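Side-chain contacts in HTPA Reductase (Selaginella moellendorffii, PDB 5U5N), which probably catalyses the NAD(P)H-dependent reduction of 4-hydroxy-tetrahydrodipicolinate to tetrahydrodipicolinate in the diaminopimelate route to lysine: residues V64-E67 with V68-Y72; G149-S152 with G153-L156; D168-G171 with T172-A175; I222-D226 with G227-F231; L254-K257 with I258-S262. All coordinates share one frame; numbering follows the deposited sequence.

Overall arrangement
The five contacts are all local and fall into two regions of the chain. Contact 1 lies on helix 61-71 of the N-terminal, Rossmann-type nucleotide-binding part, where the side chain of Val64 comes to about 10 Å from the bound NAD. Contact 5, at the end of helix 241-259, is the nearest to it, with centres about 20 Å apart. Contacts 2, 3 and 4 belong to the other lobe. Contacts 2 and 4 touch directly: Thr155 N lies 2.7 Å from Ile223 O. Both contacts also reach the second subunit. Contact 3 caps helix 171-182, with the side chain of Thr172 about 8 Å from NAD. The centres of contacts 1 and 4 are about 59 Å apart.

Contact 1: V64-E67 with V68-Y72; sequences VVKE and VITEY
Val64 and Val68 meet along one face of helix 61-71, and Val65 and Ile69 along the next. Both pairs are apolar and one turn apart. Val64 CG1 lies 4.5 Å from Val68 CG2, a loose approach. Val65 CG1 and Ile69 CG1 are slightly closer, at 4.2 Å. The first pair faces inward onto Met8 of strand 7-10. Leu98 packs on Val65 and Ile69.

The backbone bonds are those of an alpha helix. Val68 N gives to Val64 O at 2.9 Å, and Ile69 N gives to Val65 O at 2.8 Å. Lys66 O has two donors. It accepts from Thr70 N at 3.1 Å and also from Thr70 OG1 at 3.2 Å. The amide comes from above the carbonyl plane, 40° out of it, while the hydroxyl lies in that plane. Thr70 OG1 sits between its own backbone N and carbonyl carbon (chi1 61°), which turns it back to the preceding turn. The bond from Glu71 N to Glu67 O is weak.

Charged groups stand on the exposed side. Glu67 extends with CG anti to its backbone N (chi1 -162°), and its OE2 forms a salt bridge with Arg56. The carboxylates of Glu67 and Glu71 do not touch.

The chemistry is that of an amphipathic helix: branched apolar side chains face the interior of the nucleotide-binding domain (Met8, Leu34, Leu36, Leu98), and polar ones face outward.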
loop_
_atom_site.group_PDB
_atom_site.type_symbol
_atom_site.label_atom_id
_atom_site.label_comp_id
_atom_site.label_asym_id
_atom_site.label_seq_id
_atom_site.Cartn_x
_atom_site.Cartn_y
_atom_site.Cartn_z
ATOM N N VAL A 64 33.461 24.957 19.017
ATOM C CA VAL A 64 32.604 25.041 17.852
ATOM C C VAL A 64 31.121 25.244 18.256
ATOM O O VAL A 64 30.472 26.129 17.733
ATOM C CB VAL A 64 32.807 23.826 16.946
ATOM C CG1 VAL A 64 31.682 23.673 15.929
ATOM C CG2 VAL A 64 34.144 23.947 16.282
ATOM N N VAL A 65 30.648 24.471 19.231
ATOM C CA VAL A 65 29.232 24.487 19.623
ATOM C C VAL A 65 28.856 25.778 20.377
ATOM O O VAL A 65 27.743 26.265 20.213
ATOM C CB VAL A 65 28.830 23.182 20.385
ATOM C CG1 VAL A 65 27.512 23.320 21.111
ATOM C CG2 VAL A 65 28.731 22.032 19.411
ATOM N N LYS A 66 29.777 26.330 21.166
ATOM C CA LYS A 66 29.581 27.639 21.792
ATOM C C LYS A 66 29.404 28.736 20.743
ATOM O O LYS A 66 28.657 29.691 20.937
ATOM C CB LYS A 66 30.789 28.013 22.683
ATOM C CG LYS A 66 30.622 29.310 23.486
ATOM C CD LYS A 66 29.413 29.326 24.420
ATOM C CE LYS A 66 29.367 28.134 25.383
ATOM N NZ LYS A 66 28.322 28.314 26.415
ATOM N N GLU A 67 30.149 28.609 19.658
ATOM C CA GLU A 67 30.078 29.553 18.561
ATOM C C GLU A 67 28.754 29.400 17.810
ATOM O O GLU A 67 28.100 30.401 17.495
ATOM C CB GLU A 67 31.261 29.328 17.618
ATOM C CG GLU A 67 31.511 30.512 16.700
ATOM C CD GLU A 67 32.643 30.281 15.705
ATOM O OE1 GLU A 67 32.471 30.763 14.548
ATOM O OE2 GLU A 67 33.691 29.648 16.060
ATOM N N VAL A 68 28.354 28.156 17.545
ATOM C CA VAL A 68 27.065 27.902 16.869
ATOM C C VAL A 68 25.920 28.372 17.741
ATOM O O VAL A 68 25.043 29.071 17.268
ATOM C CB VAL A 68 26.863 26.418 16.509
ATOM C CG1 VAL A 68 25.463 26.156 16.013
ATOM C CG2 VAL A 68 27.847 25.970 15.453
ATOM N N ILE A 69 25.929 27.986 19.010
ATOM C CA ILE A 69 24.863 28.353 19.924
ATOM C C ILE A 69 24.707 29.876 20.109
ATOM O O ILE A 69 23.581 30.348 20.160
ATOM C CB ILE A 69 24.966 27.567 21.253
ATOM C CG1 ILE A 69 24.378 26.165 21.088
ATOM C CG2 ILE A 69 24.268 28.257 22.407
ATOM C CD1 ILE A 69 22.843 26.091 21.104
ATOM N N THR A 70 25.789 30.654 20.196
ATOM C CA THR A 70 25.623 32.115 20.374
ATOM C C THR A 70 25.032 32.815 19.104
ATOM O O THR A 70 24.257 33.760 19.246
ATOM C CB THR A 70 26.871 32.844 20.971
ATOM O OG1 THR A 70 27.992 32.682 20.113
ATOM C CG2 THR A 70 27.224 32.298 22.390
ATOM N N GLU A 71 25.350 32.343 17.893
ATOM C CA GLU A 71 24.760 32.937 16.675
ATOM C C GLU A 71 23.439 32.270 16.254
ATOM O O GLU A 71 22.602 32.926 15.682
ATOM C CB GLU A 71 25.763 32.973 15.493
ATOM C CG GLU A 71 26.874 34.034 15.652
ATOM C CD GLU A 71 27.417 34.634 14.329
ATOM O OE1 GLU A 71 26.751 34.487 13.265
ATOM O OE2 GLU A 71 28.512 35.263 14.373
ATOM N N TYR A 72 23.272 30.981 16.530
ATOM C CA TYR A 72 22.092 30.198 16.102
ATOM C C TYR A 72 21.531 29.395 17.280
ATOM O O TYR A 72 21.664 28.157 17.323
ATOM C CB TYR A 72 22.496 29.244 14.998
ATOM C CG TYR A 72 23.195 29.892 13.848
ATOM C CD1 TYR A 72 22.479 30.487 12.819
ATOM C CD2 TYR A 72 24.572 29.915 13.778
ATOM C CE1 TYR A 72 23.129 31.121 11.769
ATOM C CE2 TYR A 72 25.228 30.483 12.715
ATOM C CZ TYR A 72 24.505 31.101 11.718
ATOM O OH TYR A 72 25.179 31.659 10.659
#

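Contact 2: G149-S152 with G153-L156; sequences GAFS and GYTL
Phe151 and Tyr154 form an edge-to-face, or T-shaped, aromatic pair across a tight turn. The turn lies in the loop between helix 131-146 and strand 155-162. The ring planes stand at 84° and the centroids are 5.4 Å apart. Phe151 presents its edge. Its CD2 sits above one face of the Tyr154 ring, displaced toward the rim, and is 3.8 Å from Tyr154 CD2.

Phe151 to Tyr154 is a type II beta turn. Tyr154 N donates to Phe151 O at 2.8 Å, with an angle of 160° at the hydrogen. Tyr154 CG lies beside its own backbone N (chi1 -81°), which sets CB and the CD1 edge of the ring beside Phe151 O; Tyr154 CB is 3.1 Å from Phe151 O. Gly153 is the third residue of the turn and has positive phi. A CB there would clash with Ser152 O. A type I turn from Gly149 to Ser152 comes just before, closed by Ser152 N to Gly149 O.

Both side chains pack on Ile222 of strand 215-223, and Phe151 makes a second edge-to-face pair with Phe231. Tyr154 also touches Leu185. Gln132 of the second subunit packs on both side chains, so the turn is wedged between the end of the sheet and the partner chain.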
loop_
_atom_site.group_PDB
_atom_site.type_symbol
_atom_site.label_atom_id
_atom_site.label_comp_id
_atom_site.label_asym_id
_atom_site.label_seq_id
_atom_site.Cartn_x
_atom_site.Cartn_y
_atom_site.Cartn_z
ATOM N N GLY A 149 -4.221 -13.575 6.649
ATOM C CA GLY A 149 -4.459 -14.558 5.608
ATOM C C GLY A 149 -5.074 -14.104 4.303
ATOM O O GLY A 149 -5.462 -14.958 3.512
ATOM N N ALA A 150 -5.159 -12.805 4.020
ATOM C CA ALA A 150 -5.862 -12.324 2.810
ATOM C C ALA A 150 -5.335 -12.871 1.486
ATOM O O ALA A 150 -6.107 -12.998 0.519
ATOM C CB ALA A 150 -5.938 -10.798 2.754
ATOM N N PHE A 151 -4.048 -13.203 1.437
ATOM C CA PHE A 151 -3.438 -13.814 0.258
ATOM C C PHE A 151 -3.088 -15.295 0.489
ATOM O O PHE A 151 -2.262 -15.883 -0.219
ATOM C CB PHE A 151 -2.204 -13.020 -0.137
ATOM C CG PHE A 151 -2.505 -11.634 -0.630
ATOM C CD1 PHE A 151 -2.790 -10.602 0.253
ATOM C CD2 PHE A 151 -2.486 -11.360 -1.984
ATOM C CE1 PHE A 151 -3.075 -9.338 -0.214
ATOM C CE2 PHE A 151 -2.729 -10.091 -2.456
ATOM C CZ PHE A 151 -3.035 -9.082 -1.573
ATOM N N SER A 152 -3.747 -15.917 1.461
ATOM C CA SER A 152 -3.527 -17.328 1.776
ATOM C C SER A 152 -3.659 -18.161 0.494
ATOM O O SER A 152 -4.598 -17.981 -0.265
ATOM C CB SER A 152 -4.582 -17.784 2.774
ATOM O OG SER A 152 -4.275 -19.023 3.299
ATOM N N GLY A 153 -2.668 -19.000 0.212
ATOM C CA GLY A 153 -2.630 -19.797 -1.028
ATOM C C GLY A 153 -1.785 -19.199 -2.141
ATOM O O GLY A 153 -1.362 -19.916 -3.042
ATOM N N TYR A 154 -1.551 -17.888 -2.107
ATOM C CA TYR A 154 -0.785 -17.198 -3.152
ATOM C C TYR A 154 0.680 -17.558 -3.028
ATOM O O TYR A 154 1.104 -18.025 -1.981
ATOM C CB TYR A 154 -0.955 -15.677 -3.073
ATOM C CG TYR A 154 -2.235 -15.155 -3.700
ATOM C CD1 TYR A 154 -3.485 -15.691 -3.371
ATOM C CD2 TYR A 154 -2.200 -14.107 -4.632
ATOM C CE1 TYR A 154 -4.671 -15.196 -3.969
ATOM C CE2 TYR A 154 -3.360 -13.619 -5.220
ATOM C CZ TYR A 154 -4.595 -14.162 -4.882
ATOM O OH TYR A 154 -5.752 -13.672 -5.481
ATOM N N THR A 155 1.425 -17.365 -4.114
ATOM C CA THR A 155 2.861 -17.540 -4.145
ATOM C C THR A 155 3.536 -16.170 -4.090
ATOM O O THR A 155 3.055 -15.213 -4.721
ATOM C CB THR A 155 3.292 -18.271 -5.433
ATOM O OG1 THR A 155 2.844 -19.608 -5.363
ATOM C CG2 THR A 155 4.834 -18.348 -5.557
ATOM N N LEU A 156 4.664 -16.103 -3.377
ATOM C CA LEU A 156 5.474 -14.901 -3.268
ATOM C C LEU A 156 6.865 -15.114 -3.853
ATOM O O LEU A 156 7.553 -16.101 -3.524
ATOM C CB LEU A 156 5.625 -14.486 -1.796
ATOM C CG LEU A 156 6.512 -13.274 -1.476
ATOM C CD1 LEU A 156 5.989 -12.013 -2.161
ATOM C CD2 LEU A 156 6.600 -13.080 0.023
#

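Contact 3: D168-G171 with T172-A175; sequences DVSG and TALA
Ser170 OG accepts a hydrogen bond from Ala173 N at 3.0 Å, nearly straight with an angle of 166° at the hydrogen. The hydroxyl lies between its own backbone N and carbonyl carbon (chi1 84°), which aims it at the first turn of helix 171-182. Ser170 OG is also hydrogen-bonded to His218 NE2, and Ser170 N to Glu160 OE2, both from the neighbouring strands. Helical backbone bonds follow. Leu174 N gives to Ser170 O at 2.9 Å, nearly in line with the carbonyl bond. Ala175 N gives to Gly171 O at 3.0 Å from above the carbonyl plane. With an alanine at Ser170, the Ala173 amide would probably lose its cap and His218 its hydroxyl partner.

Packing surrounds these bonds. Val169 CG1, anti to its backbone N, touches two helical side chains. It is 3.5 Å from Ala173 CB and equally far from Leu174 CD2. Val192 also packs on Val169. Thr172 packs on Val133 and Val137 of helix 131-146.

The arrangement is a serine N-cap, and Val169 with Leu174 forms the hydrophobic staple. It starts a helix on which the side chain of Thr172 is about 8 Å from the bound NAD.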
loop_
_atom_site.group_PDB
_atom_site.type_symbol
_atom_site.label_atom_id
_atom_site.label_comp_id
_atom_site.label_asym_id
_atom_site.label_seq_id
_atom_site.Cartn_x
_atom_site.Cartn_y
_atom_site.Cartn_z
ATOM N N ASP A 168 23.220 -9.854 2.617
ATOM C CA ASP A 168 22.028 -10.030 3.465
ATOM C C ASP A 168 20.864 -9.281 2.861
ATOM O O ASP A 168 21.018 -8.221 2.226
ATOM C CB ASP A 168 22.255 -9.592 4.935
ATOM C CG ASP A 168 22.902 -8.222 5.061
ATOM O OD1 ASP A 168 22.837 -7.417 4.096
ATOM O OD2 ASP A 168 23.560 -7.973 6.115
ATOM N N VAL A 169 19.689 -9.875 3.047
ATOM C CA VAL A 169 18.428 -9.295 2.590
ATOM C C VAL A 169 18.265 -7.936 3.283
ATOM O O VAL A 169 18.508 -7.846 4.515
ATOM C CB VAL A 169 17.242 -10.200 3.003
ATOM C CG1 VAL A 169 15.917 -9.583 2.579
ATOM C CG2 VAL A 169 17.401 -11.640 2.490
ATOM N N SER A 170 17.858 -6.886 2.546
ATOM C CA SER A 170 17.720 -5.545 3.147
ATOM C C SER A 170 16.709 -5.542 4.283
ATOM O O SER A 170 15.700 -6.283 4.223
ATOM C CB SER A 170 17.332 -4.482 2.085
ATOM O OG SER A 170 15.935 -4.429 1.837
ATOM N N GLY A 171 16.977 -4.775 5.331
ATOM C CA GLY A 171 16.056 -4.675 6.474
ATOM C C GLY A 171 14.624 -4.290 6.076
ATOM O O GLY A 171 13.655 -4.707 6.722
ATOM N N THR A 172 14.529 -3.475 5.021
ATOM C CA THR A 172 13.266 -3.084 4.421
ATOM C C THR A 172 12.558 -4.315 3.802
ATOM O O THR A 172 11.403 -4.544 4.084
ATOM C CB THR A 172 13.486 -1.974 3.359
ATOM O OG1 THR A 172 14.016 -0.804 3.980
ATOM C CG2 THR A 172 12.208 -1.618 2.678
ATOM N N ALA A 173 13.262 -5.094 2.983
ATOM C CA ALA A 173 12.727 -6.333 2.415
ATOM C C ALA A 173 12.261 -7.287 3.494
ATOM O O ALA A 173 11.148 -7.820 3.410
ATOM C CB ALA A 173 13.731 -7.024 1.493
ATOM N N LEU A 174 13.051 -7.452 4.545
ATOM C CA LEU A 174 12.675 -8.368 5.616
ATOM C C LEU A 174 11.431 -7.920 6.333
ATOM O O LEU A 174 10.629 -8.753 6.737
ATOM C CB LEU A 174 13.791 -8.516 6.659
ATOM C CG LEU A 174 15.105 -9.168 6.244
ATOM C CD1 LEU A 174 16.034 -9.146 7.441
ATOM C CD2 LEU A 174 14.841 -10.586 5.761
ATOM N N ALA A 175 11.304 -6.619 6.555
ATOM C CA ALA A 175 10.124 -6.100 7.241
ATOM C C ALA A 175 8.861 -6.270 6.363
ATOM O O ALA A 175 7.784 -6.608 6.862
ATOM C CB ALA A 175 10.319 -4.645 7.625
#

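Contact 4: I222-D226 with G227-F231; sequences IISPD and GTVFF
Asp226 OD1 accepts two hydrogen bonds from Thr228. Thr228 OG1 gives at 2.7 Å and Thr228 N at 3.1 Å; both come from above the carboxylate plane, by 38° and 56°. Ser224 OG also gives to Asp226 OD1 at 2.7 Å, nearly in line with the C-O bond, and accepts from Val229 N at 3.0 Å. Asp226 CG sits between its backbone N and carbonyl carbon (chi1 66°), which brings OD1 within reach of Ser224 and Thr228. Asp226 OD2 and Thr228 OG1 are both hydrogen-bonded to Ser241 OG of the second subunit.

These groups close the beta hairpin of strands 215-223 and 229-238. Ser224 to Gly227 is a type I turn, with Gly227 N to Ser224 O at 2.8 Å. Gly227 has positive phi, and a CB there would clash with Asp226 O.

Beyond the turn the strands pair antiparallel. Ile222 and Phe231 form a hydrogen-bonded pair, with Phe231 N to Ile222 O at 2.8 Å. Ile223 and Phe230 form the next, non-hydrogen-bonded pair. There Ile223 CG1 meets the edge of the Phe230 ring at CD1, 3.7 Å away. Val229, Phe230 and Phe231 also pair antiparallel with a strand of the second subunit.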
loop_
_atom_site.group_PDB
_atom_site.type_symbol
_atom_site.label_atom_id
_atom_site.label_comp_id
_atom_site.label_asym_id
_atom_site.label_seq_id
_atom_site.Cartn_x
_atom_site.Cartn_y
_atom_site.Cartn_z
ATOM N N ILE A 222 3.268 -11.338 -6.166
ATOM C CA ILE A 222 2.317 -12.169 -5.452
ATOM C C ILE A 222 1.313 -12.714 -6.481
ATOM O O ILE A 222 0.606 -11.927 -7.136
ATOM C CB ILE A 222 1.579 -11.373 -4.355
ATOM C CG1 ILE A 222 2.516 -10.450 -3.566
ATOM C CG2 ILE A 222 0.923 -12.319 -3.374
ATOM C CD1 ILE A 222 1.805 -9.583 -2.537
ATOM N N ILE A 223 1.261 -14.046 -6.618
ATOM C CA ILE A 223 0.511 -14.706 -7.673
ATOM C C ILE A 223 -0.469 -15.737 -7.084
ATOM O O ILE A 223 -0.105 -16.508 -6.206
ATOM C CB ILE A 223 1.462 -15.418 -8.660
ATOM C CG1 ILE A 223 2.464 -14.441 -9.260
ATOM C CG2 ILE A 223 0.673 -16.081 -9.805
ATOM C CD1 ILE A 223 3.730 -15.129 -9.756
ATOM N N SER A 224 -1.707 -15.744 -7.589
ATOM C CA SER A 224 -2.740 -16.679 -7.104
ATOM C C SER A 224 -2.425 -18.139 -7.464
ATOM O O SER A 224 -1.686 -18.375 -8.417
ATOM C CB SER A 224 -4.095 -16.326 -7.705
ATOM O OG SER A 224 -4.015 -16.412 -9.121
ATOM N N PRO A 225 -3.015 -19.124 -6.733
ATOM C CA PRO A 225 -2.824 -20.547 -7.047
ATOM C C PRO A 225 -3.055 -20.922 -8.491
ATOM O O PRO A 225 -2.371 -21.782 -9.009
ATOM C CB PRO A 225 -3.886 -21.243 -6.192
ATOM C CG PRO A 225 -3.989 -20.381 -4.996
ATOM C CD PRO A 225 -3.812 -18.971 -5.496
ATOM N N ASP A 226 -4.017 -20.293 -9.137
ATOM C CA ASP A 226 -4.306 -20.633 -10.535
ATOM C C ASP A 226 -3.504 -19.779 -11.531
ATOM O O ASP A 226 -3.608 -19.958 -12.731
ATOM C CB ASP A 226 -5.813 -20.571 -10.798
ATOM C CG ASP A 226 -6.418 -19.137 -10.689
ATOM O OD1 ASP A 226 -5.718 -18.114 -10.344
ATOM O OD2 ASP A 226 -7.648 -19.058 -10.935
ATOM N N GLY A 227 -2.696 -18.853 -11.036
ATOM C CA GLY A 227 -1.869 -18.044 -11.900
ATOM C C GLY A 227 -2.569 -16.916 -12.595
ATOM O O GLY A 227 -1.939 -16.255 -13.378
ATOM N N THR A 228 -3.866 -16.693 -12.343
ATOM C CA THR A 228 -4.619 -15.639 -13.026
ATOM C C THR A 228 -4.587 -14.262 -12.342
ATOM O O THR A 228 -5.011 -13.282 -12.952
ATOM C CB THR A 228 -6.100 -16.021 -13.209
ATOM O OG1 THR A 228 -6.744 -16.136 -11.930
ATOM C CG2 THR A 228 -6.243 -17.324 -13.994
ATOM N N VAL A 229 -4.118 -14.183 -11.087
ATOM C CA VAL A 229 -3.993 -12.899 -10.374
ATOM C C VAL A 229 -2.531 -12.637 -10.058
ATOM O O VAL A 229 -1.901 -13.457 -9.412
ATOM C CB VAL A 229 -4.806 -12.874 -9.062
ATOM C CG1 VAL A 229 -4.781 -11.480 -8.429
ATOM C CG2 VAL A 229 -6.240 -13.333 -9.307
ATOM N N PHE A 230 -2.035 -11.479 -10.515
ATOM C CA PHE A 230 -0.654 -11.050 -10.344
ATOM C C PHE A 230 -0.659 -9.660 -9.690
ATOM O O PHE A 230 -1.243 -8.704 -10.248
ATOM C CB PHE A 230 0.029 -11.023 -11.715
ATOM C CG PHE A 230 1.458 -10.508 -11.703
ATOM C CD1 PHE A 230 2.495 -11.332 -11.354
ATOM C CD2 PHE A 230 1.747 -9.207 -12.109
ATOM C CE1 PHE A 230 3.821 -10.869 -11.374
ATOM C CE2 PHE A 230 3.055 -8.721 -12.138
ATOM C CZ PHE A 230 4.095 -9.555 -11.764
ATOM N N PHE A 231 -0.035 -9.564 -8.513
ATOM C CA PHE A 231 0.276 -8.296 -7.851
ATOM C C PHE A 231 1.777 -8.080 -7.888
ATOM O O PHE A 231 2.555 -9.010 -7.653
ATOM C CB PHE A 231 -0.132 -8.287 -6.386
ATOM C CG PHE A 231 -1.604 -8.177 -6.155
ATOM C CD1 PHE A 231 -2.419 -9.304 -6.204
ATOM C CD2 PHE A 231 -2.169 -6.961 -5.794
ATOM C CE1 PHE A 231 -3.769 -9.214 -5.959
ATOM C CE2 PHE A 231 -3.546 -6.877 -5.558
ATOM C CZ PHE A 231 -4.336 -7.997 -5.649
#

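Contact 5: L254-K257 with I258-S262; sequences LSKK and IQEKS
Lys256 and Lys257 both reach toward Glu260 near the C-terminal end of helix 241-259, which ends in a Schellman motif. The two lysines approach the carboxylate differently. Lys256 crosses the Glu260 side chain at a slant, and its NZ meets OE2 of Glu260 at 3.4 Å, a weak bond within a salt bridge. Lys257 runs alongside Glu260, pointing the same way. Its NZ is 3.8 Å from Glu260 OE1, a long salt bridge. Each carboxylate oxygen therefore has one lysine, and the network is loose and largely exposed. The lysine charges would probably stabilise the ionised carboxylate.

On another side of the helix, Ile258 lies across Leu254. Ile258 CG1 is anti to its own carbonyl carbon (chi1 -62°), which carries it back over the turn before. CD1 then comes to 3.9 Å from Leu254 CG, and CG1 touches Leu254 O. Leu254 and Ile258 also both pack on Tyr122, and Ile258 on Pro99. With an alanine in place of Ile258, Leu254 would probably lose its neighbour along the helix, and a gap is likely to open beside Tyr122 and Pro99.

Ser255 OG is hydrogen-bonded to Ala5 N. Helical bonds run under these side chains, such as Gln259 N to Ser255 O at 3.0 Å. At the end of the helix Lys261 has positive phi, and its N gives to Ile258 O at 2.9 Å. Ser262 N gives to Lys257 O at 3.1 Å, with an angle of 172° at the hydrogen.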
loop_
_atom_site.group_PDB
_atom_site.type_symbol
_atom_site.label_atom_id
_atom_site.label_comp_id
_atom_site.label_asym_id
_atom_site.label_seq_id
_atom_site.Cartn_x
_atom_site.Cartn_y
_atom_site.Cartn_z
ATOM N N LEU A 254 10.739 18.347 13.500
ATOM C CA LEU A 254 11.310 18.544 14.855
ATOM C C LEU A 254 11.284 20.030 15.254
ATOM O O LEU A 254 10.979 20.388 16.380
ATOM C CB LEU A 254 12.737 17.967 14.956
ATOM C CG LEU A 254 13.297 17.772 16.366
ATOM C CD1 LEU A 254 12.423 16.837 17.188
ATOM C CD2 LEU A 254 14.742 17.256 16.329
ATOM N N SER A 255 11.571 20.898 14.299
ATOM C CA SER A 255 11.464 22.346 14.499
ATOM C C SER A 255 10.139 22.719 15.144
ATOM O O SER A 255 10.098 23.445 16.127
ATOM C CB SER A 255 11.596 23.044 13.165
ATOM O OG SER A 255 12.320 24.226 13.234
ATOM N N LYS A 256 9.055 22.190 14.570
ATOM C CA LYS A 256 7.725 22.508 15.039
ATOM C C LYS A 256 7.476 21.976 16.440
ATOM O O LYS A 256 7.033 22.719 17.310
ATOM C CB LYS A 256 6.693 21.963 14.076
ATOM C CG LYS A 256 5.324 22.554 14.243
ATOM C CD LYS A 256 4.678 22.626 12.864
ATOM C CE LYS A 256 3.173 22.866 12.924
ATOM N NZ LYS A 256 2.543 21.735 13.689
ATOM N N LYS A 257 7.799 20.701 16.666
ATOM C CA LYS A 257 7.636 20.109 17.993
ATOM C C LYS A 257 8.346 20.935 19.063
ATOM O O LYS A 257 7.820 21.100 20.149
ATOM C CB LYS A 257 8.203 18.679 18.057
ATOM C CG LYS A 257 7.610 17.644 17.118
ATOM C CD LYS A 257 6.084 17.529 17.205
ATOM C CE LYS A 257 5.388 18.244 16.086
ATOM N NZ LYS A 257 3.911 17.969 16.203
ATOM N N ILE A 258 9.554 21.430 18.745
ATOM C CA ILE A 258 10.352 22.266 19.676
ATOM C C ILE A 258 9.648 23.597 19.927
ATOM O O ILE A 258 9.428 23.967 21.083
ATOM C CB ILE A 258 11.796 22.517 19.163
ATOM C CG1 ILE A 258 12.568 21.205 19.036
ATOM C CG2 ILE A 258 12.567 23.455 20.115
ATOM C CD1 ILE A 258 13.767 21.257 18.113
ATOM N N GLN A 259 9.264 24.293 18.843
ATOM C CA GLN A 259 8.502 25.562 18.927
ATOM C C GLN A 259 7.250 25.421 19.801
ATOM O O GLN A 259 6.938 26.305 20.592
ATOM C CB GLN A 259 8.118 26.101 17.531
ATOM C CG GLN A 259 7.986 27.637 17.470
ATOM C CD GLN A 259 7.626 28.179 16.076
ATOM O OE1 GLN A 259 8.341 27.931 15.090
ATOM N NE2 GLN A 259 6.512 28.912 15.987
ATOM N N GLU A 260 6.551 24.295 19.676
ATOM C CA GLU A 260 5.334 24.020 20.465
ATOM C C GLU A 260 5.571 23.506 21.867
ATOM O O GLU A 260 4.618 23.370 22.640
ATOM C CB GLU A 260 4.506 22.977 19.771
ATOM C CG GLU A 260 3.896 23.485 18.503
ATOM C CD GLU A 260 3.144 22.412 17.765
ATOM O OE1 GLU A 260 3.376 21.197 18.046
ATOM O OE2 GLU A 260 2.361 22.808 16.873
ATOM N N LYS A 261 6.812 23.157 22.170
ATOM C CA LYS A 261 7.160 22.566 23.444
ATOM C C LYS A 261 6.379 21.275 23.708
ATOM O O LYS A 261 5.758 21.144 24.753
ATOM C CB LYS A 261 6.943 23.576 24.592
ATOM C CG LYS A 261 7.503 24.980 24.372
ATOM C CD LYS A 261 7.008 25.928 25.468
ATOM C CE LYS A 261 6.847 27.370 24.995
ATOM N NZ LYS A 261 8.157 28.073 25.016
ATOM N N SER A 262 6.401 20.331 22.767
ATOM C CA SER A 262 5.706 19.039 22.963
ATOM C C SER A 262 6.200 18.351 24.233
ATOM O O SER A 262 7.367 18.490 24.604
ATOM C CB SER A 262 5.932 18.087 21.798
ATOM O OG SER A 262 5.355 18.611 20.616
#